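Lipoprotein (Streptococcus pneumoniae, PDB 3CX3) probably captures zinc at the cell surface and delivers it to an ABC transporter, as a zinc-binding lipoprotein of the pneumococcus. Local coordinates at residues K25-D30 / E148-N153; L116-T121 / A186-A191; T121-E126 / N256-D261; E131-A136 / N153-I158. One frame throughout, in Å; residues are numbered along the deposited sequence.

Interaction 1 of 4, residues K25-D30 / E148-N153; sequences KEVSGD and ETYQKN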
loop_
_atom_site.group_PDB
_atom_site.type_symbol
_atom_site.label_atom_id
_atom_site.label_comp_id
_atom_site.label_asym_id
_atom_site.label_seq_id
_atom_site.Cartn_x
_atom_site.Cartn_y
_atom_site.Cartn_z
ATOM N N LYS A 25 -7.789 2.165 11.704
ATOM C CA LYS A 25 -9.189 2.541 11.839
ATOM C C LYS A 25 -10.148 1.352 11.793
ATOM O O LYS A 25 -11.148 1.315 12.509
ATOM C CB LYS A 25 -9.565 3.571 10.767
ATOM C CG LYS A 25 -9.487 5.016 11.235
ATOM C CD LYS A 25 -10.312 5.942 10.349
ATOM C CE LYS A 25 -10.801 7.170 11.126
ATOM N NZ LYS A 25 -12.018 6.900 11.960
ATOM N N GLU A 26 -9.850 0.377 10.945
ATOM C CA GLU A 26 -10.650 -0.845 10.898
ATOM C C GLU A 26 -10.426 -1.711 12.131
ATOM O O GLU A 26 -11.356 -2.381 12.584
ATOM C CB GLU A 26 -10.401 -1.629 9.611
ATOM C CG GLU A 26 -11.617 -1.653 8.706
ATOM C CD GLU A 26 -11.320 -1.252 7.273
ATOM O OE1 GLU A 26 -11.385 -2.127 6.387
ATOM O OE2 GLU A 26 -11.044 -0.057 7.027
ATOM N N VAL A 27 -9.212 -1.680 12.680
ATOM C CA VAL A 27 -8.907 -2.471 13.864
ATOM C C VAL A 27 -9.494 -1.845 15.127
ATOM O O VAL A 27 -9.854 -2.558 16.064
ATOM C CB VAL A 27 -7.384 -2.755 14.013
ATOM C CG1 VAL A 27 -7.051 -3.312 15.394
ATOM C CG2 VAL A 27 -6.911 -3.739 12.922
ATOM N N SER A 28 -9.602 -0.517 15.134
ATOM C CA SER A 28 -10.071 0.225 16.305
ATOM C C SER A 28 -11.602 0.388 16.368
ATOM O O SER A 28 -12.173 0.566 17.455
ATOM C CB SER A 28 -9.382 1.592 16.372
ATOM O OG SER A 28 -8.048 1.465 16.840
ATOM N N GLY A 29 -12.252 0.319 15.207
ATOM C CA GLY A 29 -13.693 0.524 15.103
ATOM C C GLY A 29 -14.075 1.966 15.394
ATOM O O GLY A 29 -14.010 2.824 14.504
ATOM N N ASP A 30 -14.453 2.223 16.648
ATOM C CA ASP A 30 -14.894 3.544 17.102
ATOM C C ASP A 30 -14.109 4.046 18.321
ATOM O O ASP A 30 -14.450 5.070 18.912
ATOM C CB ASP A 30 -16.398 3.515 17.420
ATOM C CG ASP A 30 -16.784 2.416 18.421
ATOM O OD1 ASP A 30 -15.897 1.676 18.914
ATOM O OD2 ASP A 30 -17.994 2.291 18.709
ATOM N N GLU A 148 -9.994 -7.204 23.115
ATOM C CA GLU A 148 -11.146 -7.880 22.543
ATOM C C GLU A 148 -11.583 -7.218 21.255
ATOM O O GLU A 148 -11.799 -7.891 20.253
ATOM C CB GLU A 148 -12.297 -7.880 23.545
ATOM C CG GLU A 148 -12.268 -9.030 24.519
ATOM C CD GLU A 148 -10.960 -9.153 25.282
ATOM O OE1 GLU A 148 -10.618 -8.214 26.050
ATOM O OE2 GLU A 148 -10.286 -10.203 25.110
ATOM N N THR A 149 -11.691 -5.896 21.290
ATOM C CA THR A 149 -12.166 -5.120 20.153
ATOM C C THR A 149 -11.214 -5.213 18.966
ATOM O O THR A 149 -11.664 -5.346 17.821
ATOM C CB THR A 149 -12.425 -3.656 20.553
ATOM O OG1 THR A 149 -13.395 -3.623 21.609
ATOM C CG2 THR A 149 -12.945 -2.831 19.364
ATOM N N TYR A 150 -9.906 -5.180 19.250
ATOM C CA TYR A 150 -8.872 -5.207 18.225
ATOM C C TYR A 150 -8.807 -6.556 17.547
ATOM O O TYR A 150 -8.845 -6.631 16.315
ATOM C CB TYR A 150 -7.485 -4.847 18.792
ATOM C CG TYR A 150 -7.382 -3.486 19.455
ATOM C CD1 TYR A 150 -6.798 -3.350 20.713
ATOM C CD2 TYR A 150 -7.880 -2.343 18.836
ATOM C CE1 TYR A 150 -6.715 -2.121 21.332
ATOM C CE2 TYR A 150 -7.809 -1.100 19.457
ATOM C CZ TYR A 150 -7.222 -1.001 20.696
ATOM O OH TYR A 150 -7.137 0.226 21.301
ATOM N N GLN A 151 -8.708 -7.619 18.341
ATOM C CA GLN A 151 -8.569 -8.966 17.792
ATOM C C GLN A 151 -9.770 -9.428 16.944
ATOM O O GLN A 151 -9.607 -10.262 16.042
ATOM C CB GLN A 151 -8.264 -9.982 18.895
ATOM C CG GLN A 151 -6.993 -9.689 19.692
ATOM C CD GLN A 151 -5.727 -9.647 18.843
ATOM O OE1 GLN A 151 -5.458 -10.555 18.067
ATOM N NE2 GLN A 151 -4.936 -8.593 19.007
ATOM N N LYS A 152 -10.959 -8.891 17.214
ATOM C CA LYS A 152 -12.139 -9.260 16.423
ATOM C C LYS A 152 -12.324 -8.372 15.171
ATOM O O LYS A 152 -12.737 -8.854 14.107
ATOM C CB LYS A 152 -13.408 -9.348 17.294
ATOM C CG LYS A 152 -14.604 -10.039 16.594
ATOM C CD LYS A 152 -15.322 -11.091 17.486
ATOM C CE LYS A 152 -14.934 -12.550 17.153
ATOM N NZ LYS A 152 -13.454 -12.780 17.118
ATOM N N ASN A 153 -11.996 -7.090 15.290
ATOM C CA ASN A 153 -11.957 -6.216 14.125
ATOM C C ASN A 153 -10.978 -6.710 13.065
ATOM O O ASN A 153 -11.340 -6.849 11.890
ATOM C CB ASN A 153 -11.623 -4.788 14.536
ATOM C CG ASN A 153 -12.770 -4.115 15.237
ATOM O OD1 ASN A 153 -13.827 -4.704 15.407
ATOM N ND2 ASN A 153 -12.570 -2.876 15.650
#
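Helix-end packing joins Val27 and Ser28, in the last turn of helix 18-28, to Tyr150 and Asn153, in the first turns of helix 147-173. Several approaches converge on one backbone atom, the carbonyl oxygen of Val27. Asn153 CG is anti to its own carbonyl carbon (chi1 -73°), and from there ND2 donates a weak hydrogen bond to Val27 O, 2.8 Å long but bent to 140° at the hydrogen. Separately, Asn153 CB lies 3.1 Å from Glu26 O. Val27 O also lies in the plane of the Tyr150 ring, at its edge, 3.4 Å from Tyr150 CD2. The CA of Tyr150 adds a nearly straight C-H...O contact to it (171°). The Val27 side chain crosses Tyr150 at about a right angle and brings CG1 to 3.7 Å from CD2. Ser28 OG sits beside the same ring edge, near CE2, yet its stronger hydrogen bond is with Asn32, which also bonds Tyr150 OH together with Asp143. Gly29 then leaves the helix with positive phi. Contact of an asparagine amide and a tyrosine edge with this carbonyl ties an N-terminal-lobe helix to the long backbone helix typical of metal-binding ABC-transporter receptors.

Interaction 2 of 4, residues L116-T121 / A186-A191; sequences LYDPHT and AFSYLA. With ZN (zinc ion), chain E.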
loop_
_atom_site.group_PDB
_atom_site.type_symbol
_atom_site.label_atom_id
_atom_site.label_comp_id
_atom_site.label_asym_id
_atom_site.label_seq_id
_atom_site.Cartn_x
_atom_site.Cartn_y
_atom_site.Cartn_z
ATOM N N LEU A 116 17.833 -3.960 -1.467
ATOM C CA LEU A 116 16.608 -3.227 -1.719
ATOM C C LEU A 116 15.461 -4.205 -1.734
ATOM O O LEU A 116 15.569 -5.303 -2.272
ATOM C CB LEU A 116 16.706 -2.463 -3.038
ATOM C CG LEU A 116 15.849 -1.214 -3.216
ATOM C CD1 LEU A 116 16.341 -0.059 -2.307
ATOM C CD2 LEU A 116 15.828 -0.816 -4.699
ATOM N N TYR A 117 14.363 -3.797 -1.117
ATOM C CA TYR A 117 13.220 -4.666 -0.898
ATOM C C TYR A 117 11.941 -3.997 -1.346
ATOM O O TYR A 117 11.809 -2.767 -1.279
ATOM C CB TYR A 117 13.098 -5.011 0.583
ATOM C CG TYR A 117 14.148 -5.948 1.089
ATOM C CD1 TYR A 117 15.317 -5.460 1.672
ATOM C CD2 TYR A 117 13.973 -7.325 1.009
ATOM C CE1 TYR A 117 16.297 -6.319 2.141
ATOM C CE2 TYR A 117 14.954 -8.203 1.486
ATOM C CZ TYR A 117 16.108 -7.691 2.049
ATOM O OH TYR A 117 17.077 -8.555 2.539
ATOM N N ASP A 118 10.992 -4.814 -1.787
ATOM C CA ASP A 118 9.691 -4.328 -2.212
ATOM C C ASP A 118 8.733 -4.279 -1.022
ATOM O O ASP A 118 8.394 -5.313 -0.451
ATOM C CB ASP A 118 9.121 -5.167 -3.369
ATOM C CG ASP A 118 7.793 -4.614 -3.900
ATOM O OD1 ASP A 118 7.209 -3.724 -3.276
ATOM O OD2 ASP A 118 7.304 -5.062 -4.944
ATOM N N PRO A 119 8.271 -3.068 -0.665
ATOM C CA PRO A 119 7.409 -2.857 0.493
ATOM C C PRO A 119 5.916 -3.111 0.274
ATOM O O PRO A 119 5.137 -3.009 1.233
ATOM C CB PRO A 119 7.599 -1.360 0.778
ATOM C CG PRO A 119 7.857 -0.736 -0.575
ATOM C CD PRO A 119 8.600 -1.797 -1.356
ATOM N N HIS A 120 5.531 -3.438 -0.963
ATOM C CA HIS A 120 4.169 -3.171 -1.483
ATOM C C HIS A 120 3.184 -4.271 -1.169
ATOM O O HIS A 120 2.185 -4.504 -1.866
ATOM C CB HIS A 120 4.209 -2.985 -2.972
ATOM C CG HIS A 120 4.566 -1.611 -3.401
ATOM N ND1 HIS A 120 5.825 -1.292 -3.866
ATOM C CD2 HIS A 120 3.816 -0.475 -3.503
ATOM C CE1 HIS A 120 5.838 -0.012 -4.227
ATOM N NE2 HIS A 120 4.632 0.507 -4.012
ATOM N N THR A 121 3.490 -4.921 -0.077
ATOM C CA THR A 121 2.676 -5.921 0.538
ATOM C C THR A 121 1.163 -5.648 0.485
ATOM O O THR A 121 0.420 -6.415 -0.121
ATOM C CB THR A 121 3.251 -6.090 1.923
ATOM O OG1 THR A 121 4.038 -7.299 1.962
ATOM C CG2 THR A 121 2.207 -6.024 2.981
ATOM N N ALA A 186 4.285 -1.426 -8.209
ATOM C CA ALA A 186 3.552 -1.589 -6.977
ATOM C C ALA A 186 2.816 -2.924 -6.786
ATOM O O ALA A 186 2.545 -3.320 -5.668
ATOM C CB ALA A 186 2.595 -0.424 -6.788
ATOM N N PHE A 187 2.502 -3.606 -7.883
ATOM C CA PHE A 187 1.575 -4.729 -7.879
ATOM C C PHE A 187 2.243 -6.090 -7.879
ATOM O O PHE A 187 1.611 -7.101 -8.186
ATOM C CB PHE A 187 0.613 -4.566 -9.050
ATOM C CG PHE A 187 -0.224 -3.323 -8.934
ATOM C CD1 PHE A 187 -1.464 -3.364 -8.315
ATOM C CD2 PHE A 187 0.260 -2.100 -9.383
ATOM C CE1 PHE A 187 -2.220 -2.206 -8.168
ATOM C CE2 PHE A 187 -0.493 -0.952 -9.244
ATOM C CZ PHE A 187 -1.737 -1.012 -8.623
ATOM N N SER A 188 3.514 -6.095 -7.496
ATOM C CA SER A 188 4.391 -7.245 -7.568
ATOM C C SER A 188 3.902 -8.398 -6.686
ATOM O O SER A 188 4.185 -9.563 -6.971
ATOM C CB SER A 188 5.810 -6.798 -7.183
ATOM O OG SER A 188 6.708 -7.879 -6.964
ATOM N N TYR A 189 3.148 -8.053 -5.638
ATOM C CA TYR A 189 2.711 -8.969 -4.601
ATOM C C TYR A 189 1.342 -9.476 -4.944
ATOM O O TYR A 189 1.025 -10.656 -4.710
ATOM C CB TYR A 189 2.623 -8.254 -3.242
ATOM C CG TYR A 189 3.935 -8.127 -2.537
ATOM C CD1 TYR A 189 4.414 -9.148 -1.726
ATOM C CD2 TYR A 189 4.710 -6.986 -2.689
ATOM C CE1 TYR A 189 5.620 -9.028 -1.089
ATOM C CE2 TYR A 189 5.920 -6.852 -2.058
ATOM C CZ TYR A 189 6.372 -7.870 -1.262
ATOM O OH TYR A 189 7.577 -7.724 -0.630
ATOM N N LEU A 190 0.510 -8.567 -5.444
ATOM C CA LEU A 190 -0.763 -8.949 -6.021
ATOM C C LEU A 190 -0.480 -9.940 -7.142
ATOM O O LEU A 190 -0.730 -11.128 -6.985
ATOM C CB LEU A 190 -1.529 -7.722 -6.535
ATOM C CG LEU A 190 -3.016 -7.900 -6.895
ATOM C CD1 LEU A 190 -3.735 -6.546 -6.966
ATOM C CD2 LEU A 190 -3.163 -8.664 -8.223
ATOM N N ALA A 191 0.099 -9.455 -8.237
ATOM C CA ALA A 191 0.413 -10.280 -9.406
ATOM C C ALA A 191 0.855 -11.713 -9.072
ATOM O O ALA A 191 0.366 -12.678 -9.683
ATOM C CB ALA A 191 1.469 -9.597 -10.264
HETATM ZN ZN ZN E . 4.644 2.509 -4.403
#
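Ala186 lies against the imidazole of His120: its CA stands 3.6 Å from the ring centroid and only 7° off the normal, a CH-pi contact over one face, and its CB is 3.5 Å from His120 CD2. That ring binds zinc through NE2 at 2.0 Å, with His44, His184 and Glu259 completing the site. The orientation of the ring is set from its other nitrogen: ND1 donates to Asp118 OD1 over 2.9 Å. The acceptor lies in the imidazole plane, while OD1 is met on its syn side with the donor tilted 27° from the carboxylate plane. The backbone N of His120 reaches the same oxygen from the opposite face, closing an Asx turn. This is a His-carboxylate pair behind a metal ligand, where the acidic partner probably polarises the imidazole. Further along, Ser188 CB comes to 3.2 Å from Asp118 OD2, while Ser188 OG is hydrogen-bonded to Glu97. Tyr189 slides past Asp118 in the opposite direction, their planes 69° apart. Its OH donates to Asp118 O over 2.6 Å and also bonds Glu97 N. Thr121 CA covers one face of the Tyr189 ring, 4.0 Å from the centroid; Thr121 OG1, buried beside this ring, has no hydrogen-bonding partner.

Interaction 3 of 4, residues T121-E126 / N256-D261; sequences TWLDPE and NPLESD. With ZN (zinc ion), chain E.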
loop_
_atom_site.group_PDB
_atom_site.type_symbol
_atom_site.label_atom_id
_atom_site.label_comp_id
_atom_site.label_asym_id
_atom_site.label_seq_id
_atom_site.Cartn_x
_atom_site.Cartn_y
_atom_site.Cartn_z
ATOM N N THR A 121 3.490 -4.921 -0.077
ATOM C CA THR A 121 2.676 -5.921 0.538
ATOM C C THR A 121 1.163 -5.648 0.485
ATOM O O THR A 121 0.420 -6.415 -0.121
ATOM C CB THR A 121 3.251 -6.090 1.923
ATOM O OG1 THR A 121 4.038 -7.299 1.962
ATOM C CG2 THR A 121 2.207 -6.024 2.981
ATOM N N TRP A 122 0.726 -4.523 1.051
ATOM C CA TRP A 122 -0.669 -4.288 1.368
ATOM C C TRP A 122 -1.676 -4.649 0.273
ATOM O O TRP A 122 -2.865 -4.783 0.557
ATOM C CB TRP A 122 -0.854 -2.838 1.830
ATOM C CG TRP A 122 -0.490 -1.782 0.814
ATOM C CD1 TRP A 122 -1.318 -1.216 -0.083
ATOM C CD2 TRP A 122 0.794 -1.147 0.634
ATOM N NE1 TRP A 122 -0.652 -0.275 -0.840
ATOM C CE2 TRP A 122 0.646 -0.203 -0.415
ATOM C CE3 TRP A 122 2.046 -1.283 1.255
ATOM C CZ2 TRP A 122 1.707 0.606 -0.864
ATOM C CZ3 TRP A 122 3.113 -0.481 0.810
ATOM C CH2 TRP A 122 2.930 0.455 -0.240
ATOM N N LEU A 123 -1.181 -4.837 -0.954
ATOM C CA LEU A 123 -1.986 -5.074 -2.165
ATOM C C LEU A 123 -2.281 -6.533 -2.394
ATOM O O LEU A 123 -3.015 -6.912 -3.306
ATOM C CB LEU A 123 -1.257 -4.531 -3.390
ATOM C CG LEU A 123 -1.271 -3.002 -3.520
ATOM C CD1 LEU A 123 -0.453 -2.584 -4.748
ATOM C CD2 LEU A 123 -2.720 -2.426 -3.564
ATOM N N ASP A 124 -1.688 -7.371 -1.566
ATOM C CA ASP A 124 -1.955 -8.777 -1.645
ATOM C C ASP A 124 -2.911 -9.021 -0.518
ATOM O O ASP A 124 -2.558 -8.806 0.639
ATOM C CB ASP A 124 -0.670 -9.554 -1.447
ATOM C CG ASP A 124 -0.901 -11.012 -1.308
ATOM O OD1 ASP A 124 -2.058 -11.420 -1.099
ATOM O OD2 ASP A 124 0.091 -11.762 -1.400
ATOM N N PRO A 125 -4.135 -9.461 -0.843
ATOM C CA PRO A 125 -5.193 -9.612 0.161
ATOM C C PRO A 125 -4.743 -10.365 1.434
ATOM O O PRO A 125 -4.947 -9.861 2.537
ATOM C CB PRO A 125 -6.277 -10.373 -0.608
ATOM C CG PRO A 125 -6.104 -9.914 -2.019
ATOM C CD PRO A 125 -4.601 -9.856 -2.185
ATOM N N GLU A 126 -4.112 -11.524 1.282
ATOM C CA GLU A 126 -3.501 -12.238 2.418
ATOM C C GLU A 126 -2.592 -11.390 3.314
ATOM O O GLU A 126 -2.647 -11.498 4.548
ATOM C CB GLU A 126 -2.670 -13.423 1.924
ATOM C CG GLU A 126 -3.448 -14.691 1.664
ATOM C CD GLU A 126 -2.732 -15.905 2.206
ATOM O OE1 GLU A 126 -2.323 -15.869 3.393
ATOM O OE2 GLU A 126 -2.581 -16.887 1.445
ATOM N N ASN A 256 -5.308 1.882 -8.886
ATOM C CA ASN A 256 -4.842 2.452 -7.602
ATOM C C ASN A 256 -3.956 1.512 -6.744
ATOM O O ASN A 256 -4.391 0.423 -6.329
ATOM C CB ASN A 256 -6.025 2.895 -6.743
ATOM C CG ASN A 256 -5.809 4.243 -6.058
ATOM O OD1 ASN A 256 -6.706 5.108 -6.079
ATOM N ND2 ASN A 256 -4.661 4.419 -5.418
ATOM N N PRO A 257 -2.719 1.951 -6.462
ATOM C CA PRO A 257 -1.839 1.198 -5.575
ATOM C C PRO A 257 -2.117 1.551 -4.099
ATOM O O PRO A 257 -1.395 1.071 -3.195
ATOM C CB PRO A 257 -0.448 1.654 -6.003
ATOM C CG PRO A 257 -0.597 3.031 -6.545
ATOM C CD PRO A 257 -2.075 3.187 -6.974
ATOM N N LEU A 258 -3.157 2.370 -3.880
ATOM C CA LEU A 258 -3.638 2.801 -2.561
ATOM C C LEU A 258 -2.652 3.586 -1.699
ATOM O O LEU A 258 -2.782 3.658 -0.488
ATOM C CB LEU A 258 -4.252 1.641 -1.779
ATOM C CG LEU A 258 -5.242 0.755 -2.538
ATOM C CD1 LEU A 258 -5.496 -0.547 -1.764
ATOM C CD2 LEU A 258 -6.558 1.448 -2.873
ATOM N N GLU A 259 -1.687 4.211 -2.345
ATOM C CA GLU A 259 -0.717 5.038 -1.661
ATOM C C GLU A 259 -1.291 6.393 -1.238
ATOM O O GLU A 259 -0.980 6.894 -0.153
ATOM C CB GLU A 259 0.514 5.192 -2.538
ATOM C CG GLU A 259 1.411 3.965 -2.541
ATOM C CD GLU A 259 2.319 3.947 -3.729
ATOM O OE1 GLU A 259 2.727 5.037 -4.170
ATOM O OE2 GLU A 259 2.601 2.847 -4.245
ATOM N N SER A 260 -2.107 6.986 -2.110
ATOM C CA SER A 260 -3.011 8.067 -1.729
ATOM C C SER A 260 -4.315 7.426 -1.277
ATOM O O SER A 260 -4.553 6.229 -1.501
ATOM C CB SER A 260 -3.301 8.973 -2.926
ATOM O OG SER A 260 -2.108 9.523 -3.462
ATOM N N ASP A 261 -5.163 8.212 -0.634
ATOM C CA ASP A 261 -6.510 7.753 -0.349
ATOM C C ASP A 261 -7.485 8.383 -1.324
ATOM O O ASP A 261 -7.392 9.579 -1.602
ATOM C CB ASP A 261 -6.915 8.009 1.099
ATOM C CG ASP A 261 -6.713 9.432 1.516
ATOM O OD1 ASP A 261 -5.566 9.929 1.409
ATOM O OD2 ASP A 261 -7.704 10.048 1.972
HETATM ZN ZN ZN E . 4.644 2.509 -4.403
#
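Trp122 and Glu259 cross at about a right angle, the indole and carboxylate planes standing 81° apart. The indole presents its edge: CZ2 lies 3.8 Å from Glu259 CG, and NE1 donates to Pro257 O over 2.8 Å with an angle of 164° at the hydrogen. Pro257 O accepts the N-H from nearly along the C=O axis and lies in the indole plane. Trp122 CG sits between the backbone N and the carbonyl carbon (chi1 61°), the crowded position, and from it the indole extends toward 256-261. Around the ring, His65 and Phe17 pack edge-to-face. Beside it, Leu123 and Leu258 cross obliquely, with Leu123 CD2 3.8 Å from Leu258 CD1; Leu123 CD2 is also 3.8 Å from Pro257 O. Glu259, extended beyond CG, sends its carboxylate past the indole to the metal. OE2 binds zinc at 2.1 Å, whereas OE1 remains 3.2 Å from the ion, so the grip is essentially one-armed. His44, His120 and His184 supply the other ligands. Chemically, the indole is a second-shell group: a straight N-H...O bond to a carbonyl two residues before Glu259, together with edge contact on Glu259 CG, would restrict the loop that presents the only acidic zinc ligand.

Interaction 4 of 4, residues E131-A136 / N153-I158; sequences EAQIIA and NAQAFI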
loop_
_atom_site.group_PDB
_atom_site.type_symbol
_atom_site.label_atom_id
_atom_site.label_comp_id
_atom_site.label_asym_id
_atom_site.label_seq_id
_atom_site.Cartn_x
_atom_site.Cartn_y
_atom_site.Cartn_z
ATOM N N GLU A 131 -1.031 -8.019 8.215
ATOM C CA GLU A 131 -0.575 -6.736 8.723
ATOM C C GLU A 131 -1.594 -6.128 9.660
ATOM O O GLU A 131 -1.223 -5.418 10.598
ATOM C CB GLU A 131 -0.258 -5.776 7.578
ATOM C CG GLU A 131 0.730 -4.713 7.989
ATOM C CD GLU A 131 1.018 -3.727 6.900
ATOM O OE1 GLU A 131 0.954 -4.107 5.713
ATOM O OE2 GLU A 131 1.319 -2.562 7.225
ATOM N N ALA A 132 -2.872 -6.413 9.393
ATOM C CA ALA A 132 -4.000 -6.118 10.296
ATOM C C ALA A 132 -3.804 -6.749 11.669
ATOM O O ALA A 132 -3.980 -6.085 12.690
ATOM C CB ALA A 132 -5.283 -6.633 9.687
ATOM N N GLN A 133 -3.452 -8.040 11.666
ATOM C CA GLN A 133 -3.113 -8.811 12.875
ATOM C C GLN A 133 -2.019 -8.161 13.721
ATOM O O GLN A 133 -2.243 -7.827 14.892
ATOM C CB GLN A 133 -2.659 -10.231 12.498
ATOM C CG GLN A 133 -3.698 -11.296 12.664
ATOM C CD GLN A 133 -3.716 -11.861 14.069
ATOM O OE1 GLN A 133 -4.175 -11.204 14.995
ATOM N NE2 GLN A 133 -3.199 -13.083 14.236
ATOM N N ILE A 134 -0.839 -7.997 13.121
ATOM C CA ILE A 134 0.287 -7.337 13.785
ATOM C C ILE A 134 -0.202 -6.061 14.446
ATOM O O ILE A 134 0.132 -5.783 15.594
ATOM C CB ILE A 134 1.437 -6.986 12.816
ATOM C CG1 ILE A 134 1.895 -8.234 12.048
ATOM C CG2 ILE A 134 2.586 -6.361 13.601
ATOM C CD1 ILE A 134 2.882 -7.993 10.891
ATOM N N ILE A 135 -1.013 -5.302 13.721
ATOM C CA ILE A 135 -1.529 -4.038 14.225
ATOM C C ILE A 135 -2.306 -4.278 15.509
ATOM O O ILE A 135 -2.002 -3.667 16.550
ATOM C CB ILE A 135 -2.373 -3.288 13.154
ATOM C CG1 ILE A 135 -1.446 -2.704 12.077
ATOM C CG2 ILE A 135 -3.255 -2.221 13.799
ATOM C CD1 ILE A 135 -2.142 -2.004 10.915
ATOM N N ALA A 136 -3.283 -5.187 15.438
ATOM C CA ALA A 136 -4.097 -5.520 16.599
ATOM C C ALA A 136 -3.219 -5.976 17.754
ATOM O O ALA A 136 -3.339 -5.450 18.839
ATOM C CB ALA A 136 -5.147 -6.576 16.243
ATOM N N ASN A 153 -11.996 -7.090 15.290
ATOM C CA ASN A 153 -11.957 -6.216 14.125
ATOM C C ASN A 153 -10.978 -6.710 13.065
ATOM O O ASN A 153 -11.340 -6.849 11.890
ATOM C CB ASN A 153 -11.623 -4.788 14.536
ATOM C CG ASN A 153 -12.770 -4.115 15.237
ATOM O OD1 ASN A 153 -13.827 -4.704 15.407
ATOM N ND2 ASN A 153 -12.570 -2.876 15.650
ATOM N N ALA A 154 -9.746 -6.978 13.496
ATOM C CA ALA A 154 -8.740 -7.647 12.667
ATOM C C ALA A 154 -9.225 -8.985 12.106
ATOM O O ALA A 154 -8.983 -9.296 10.939
ATOM C CB ALA A 154 -7.480 -7.852 13.463
ATOM N N GLN A 155 -9.923 -9.752 12.943
ATOM C CA GLN A 155 -10.398 -11.091 12.612
ATOM C C GLN A 155 -11.384 -11.134 11.461
ATOM O O GLN A 155 -11.306 -12.010 10.578
ATOM C CB GLN A 155 -11.024 -11.739 13.841
ATOM C CG GLN A 155 -10.652 -13.194 13.973
ATOM C CD GLN A 155 -9.250 -13.452 13.457
ATOM O OE1 GLN A 155 -9.072 -14.091 12.417
ATOM N NE2 GLN A 155 -8.245 -12.918 14.158
ATOM N N ALA A 156 -12.328 -10.197 11.493
ATOM C CA ALA A 156 -13.247 -10.006 10.391
ATOM C C ALA A 156 -12.426 -9.628 9.179
ATOM O O ALA A 156 -12.629 -10.171 8.092
ATOM C CB ALA A 156 -14.244 -8.896 10.707
ATOM N N PHE A 157 -11.483 -8.706 9.370
ATOM C CA PHE A 157 -10.750 -8.143 8.255
ATOM C C PHE A 157 -10.090 -9.302 7.512
ATOM O O PHE A 157 -10.404 -9.555 6.342
ATOM C CB PHE A 157 -9.750 -7.093 8.749
ATOM C CG PHE A 157 -8.993 -6.381 7.656
ATOM C CD1 PHE A 157 -9.444 -5.152 7.159
ATOM C CD2 PHE A 157 -7.813 -6.913 7.150
ATOM C CE1 PHE A 157 -8.737 -4.475 6.173
ATOM C CE2 PHE A 157 -7.090 -6.257 6.156
ATOM C CZ PHE A 157 -7.542 -5.032 5.666
ATOM N N ILE A 158 -9.237 -10.044 8.212
ATOM C CA ILE A 158 -8.527 -11.159 7.587
ATOM C C ILE A 158 -9.489 -12.113 6.898
ATOM O O ILE A 158 -9.152 -12.671 5.868
ATOM C CB ILE A 158 -7.495 -11.894 8.544
ATOM C CG1 ILE A 158 -8.010 -13.244 9.057
ATOM C CG2 ILE A 158 -7.008 -10.987 9.685
ATOM C CD1 ILE A 158 -7.441 -14.459 8.304
#
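The phenyl ring of Phe157 meets Ala132 obliquely, the methyl CB of Ala132 lying 3.6 Å from Phe157 CD2 and 4.0 Å from CE2. CD2 and CE2 are adjacent ring atoms, and Met23 and Glu26 of helix 18-28 and Tyr268 and Leu269 of helix 268-281 also touch the phenyl group. The contact is part of an antiparallel helical hairpin: helix 125-142 turns back through a short loop into helix 147-173. The evidence is direct, since the axes of the two segments run at 176° to each other and approach to 8.9 Å. Small residues line the interface. Ala132 and Ala136, one turn apart on the first helix, both point toward the second, and Ala154 points back at them. Ala154 CB thereby touches Ala136 CB at 3.8 Å and stands 4.0 Å from Ala132 O, a carbonyl already engaged in its own helix by Ala136 N. Phe157, three residues after Ala154, continues the same stripe; with CG anti to the backbone N (chi1 -176°), it carries its ring toward the helix 18-28 side of the hairpin. Packing at the partly exposed margin is looser: Gln133 extends beside Gln155 and Ile158 without a close approach to either. On the flank of the first helix, Glu131 OE2 hydrogen-bonds His65. The CA atoms of Ala132 and Ala154, the nearest pair between the two backbones, are 5.5 Å apart.

Interactions 1 and 4 form one helical layer: their centres are about 8 Å apart, they share Asn153, and both use helix 147-173, with helix 18-28 packed on one part of it and helix 125-142 on another. Interactions 2 and 3, with centres about 9 Å apart, share Thr121 and the zinc ion, to which each brings one ligand. Along the chain interaction 4 is nested inside the loops closed by 2 and 3, whereas interaction 1 alternates with all the others. Helix 125-142 links the two groups; the centres of interactions 3 and 4 are about 15 Å apart. This is consistent with the family's fold, in which the metal lies between two lobes connected by a long helix, here 147-173.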